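Local coordinates for protein CSE3 (Thermus thermophilus, PDB 2Y8Y) that binds the repeat RNA of CRISPR transcripts and cleaves it as an endoribonuclease, retaining the processed crRNA, in antiviral defence, at residues Gly96-Phe101 / Glu181-Val186. Residues are numbered along the deposited sequence; the frame is centred on the assembly and turned at random.
Sequences GQRLRF and EGRLEV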
# COMPACT_ATOMS: atom_id res chain seq x y z
N GLY A 96 4.84 5.20 21.38
CA GLY A 96 6.24 4.83 21.52
C GLY A 96 6.58 3.46 20.94
O GLY A 96 7.74 3.07 20.90
N GLN A 97 5.57 2.73 20.53
CA GLN A 97 5.79 1.39 19.99
C GLN A 97 6.65 1.45 18.74
O GLN A 97 6.37 2.22 17.83
CB GLN A 97 4.45 0.76 19.66
CG GLN A 97 4.55 -0.68 19.17
CD GLN A 97 3.20 -1.25 18.85
OE1 GLN A 97 2.23 -0.52 18.69
NE2 GLN A 97 3.12 -2.58 18.76
N ARG A 98 7.68 0.61 18.69
CA ARG A 98 8.57 0.56 17.54
C ARG A 98 8.16 -0.55 16.59
O ARG A 98 7.90 -1.69 17.01
CB ARG A 98 10.00 0.34 18.02
CG ARG A 98 10.58 1.54 18.75
CD ARG A 98 11.97 1.26 19.29
NE ARG A 98 12.78 2.46 19.33
CZ ARG A 98 12.82 3.31 20.36
NH1 ARG A 98 12.09 3.08 21.44
NH2 ARG A 98 13.60 4.38 20.31
N LEU A 99 8.13 -0.23 15.30
CA LEU A 99 7.69 -1.18 14.28
C LEU A 99 8.56 -1.08 13.04
O LEU A 99 9.00 0.00 12.67
CB LEU A 99 6.24 -0.88 13.88
CG LEU A 99 5.22 -0.94 15.00
CD1 LEU A 99 3.92 -0.31 14.55
CD2 LEU A 99 5.02 -2.39 15.45
N ARG A 100 8.79 -2.21 12.39
CA ARG A 100 9.33 -2.17 11.03
C ARG A 100 8.20 -1.83 10.08
O ARG A 100 7.03 -2.11 10.35
CB ARG A 100 9.92 -3.53 10.65
CG ARG A 100 11.05 -4.00 11.54
CD ARG A 100 11.50 -5.42 11.19
NE ARG A 100 10.53 -6.43 11.58
CZ ARG A 100 9.67 -7.03 10.76
NH1 ARG A 100 9.67 -6.73 9.46
NH2 ARG A 100 8.82 -7.94 11.22
N PHE A 101 8.54 -1.22 8.95
CA PHE A 101 7.52 -0.92 7.95
C PHE A 101 8.02 -1.12 6.53
O PHE A 101 9.23 -1.11 6.26
CB PHE A 101 7.00 0.51 8.11
CG PHE A 101 7.95 1.56 7.59
CD1 PHE A 101 8.94 2.08 8.40
CD2 PHE A 101 7.85 2.01 6.28
CE1 PHE A 101 9.84 3.03 7.92
CE2 PHE A 101 8.75 2.97 5.78
CZ PHE A 101 9.74 3.48 6.60
N GLU A 181 11.58 0.89 3.01
CA GLU A 181 11.56 -0.04 4.15
C GLU A 181 12.35 0.59 5.27
O GLU A 181 13.40 1.19 5.04
CB GLU A 181 12.20 -1.36 3.76
CG GLU A 181 12.09 -2.42 4.82
CD GLU A 181 12.54 -3.77 4.32
OE1 GLU A 181 13.76 -3.94 4.10
OE2 GLU A 181 11.68 -4.66 4.16
N GLY A 182 11.88 0.46 6.50
CA GLY A 182 12.62 1.03 7.61
C GLY A 182 12.00 0.71 8.95
O GLY A 182 11.29 -0.29 9.10
N ARG A 183 12.30 1.56 9.92
CA ARG A 183 11.75 1.41 11.27
C ARG A 183 11.14 2.73 11.70
O ARG A 183 11.68 3.81 11.45
CB ARG A 183 12.83 0.95 12.25
CG ARG A 183 13.37 -0.43 11.97
CD ARG A 183 14.44 -0.83 12.98
NE ARG A 183 13.90 -1.03 14.33
CZ ARG A 183 14.32 -0.36 15.41
NH1 ARG A 183 15.27 0.55 15.29
NH2 ARG A 183 13.78 -0.61 16.59
N LEU A 184 9.99 2.63 12.34
CA LEU A 184 9.28 3.81 12.81
C LEU A 184 8.76 3.61 14.22
O LEU A 184 8.86 2.52 14.79
CB LEU A 184 8.16 4.20 11.84
CG LEU A 184 7.09 3.15 11.52
CD1 LEU A 184 6.22 2.84 12.73
CD2 LEU A 184 6.21 3.62 10.36
N GLU A 185 8.22 4.68 14.80
CA GLU A 185 7.51 4.56 16.07
C GLU A 185 6.12 5.16 15.96
O GLU A 185 5.88 6.07 15.15
CB GLU A 185 8.30 5.21 17.21
CG GLU A 185 8.54 6.69 17.04
CD GLU A 185 9.19 7.31 18.28
OE1 GLU A 185 8.99 6.78 19.39
OE2 GLU A 185 9.89 8.33 18.13
N VAL A 186 5.22 4.65 16.78
CA VAL A 186 3.87 5.19 16.92
C VAL A 186 3.93 6.43 17.81
O VAL A 186 4.50 6.39 18.90
CB VAL A 186 2.95 4.16 17.57
CG1 VAL A 186 1.55 4.74 17.82
CG2 VAL A 186 2.90 2.92 16.72
O HOH W 1 10.02 4.75 20.74
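Leu99 and Leu184 exchange two backbone hydrogen bonds, and the pair Phe101–Gly182 does the same, so where 98-101 faces 181-186 the antiparallel strands satisfy each other's inward N-H and C=O groups. The bond from Leu184 N to Leu99 O is nearly straight (2.8 Å, 174°). Ahead of Arg98, where the first strand begins, the pairing continues: Val186 N donates to Gln97 O, and Gly96 N to Val186 O. There one water donates to both Gly96 O and Glu185 OE1, 2.6 Å from the latter. Outward backbone bonds join Arg100 to Ala214, Arg183 to Leu142 and Trp149, and Glu185 to Arg140. The guanidinium planes of Arg98 and Arg183 are only 17° apart, two like charges with Arg98 NE 4.2 Å from Arg183 NH2; Trp149 gives Arg183 a cation-pi partner. The opposite face carries Leu99, Phe101 and Leu184. With CG of Phe101 between N and C (chi1 76°), the ring leans over Gly182, whose CB, if present, would crowd Phe101 CE1. Leu184 CD2 abuts Phe101 CD1 at 3.7 Å; Leu130 meets Phe101 and Leu134 meets Leu184. Flanked by strands 211-214 and 139-144, this is the central antiparallel pair of a ferredoxin-like sheet.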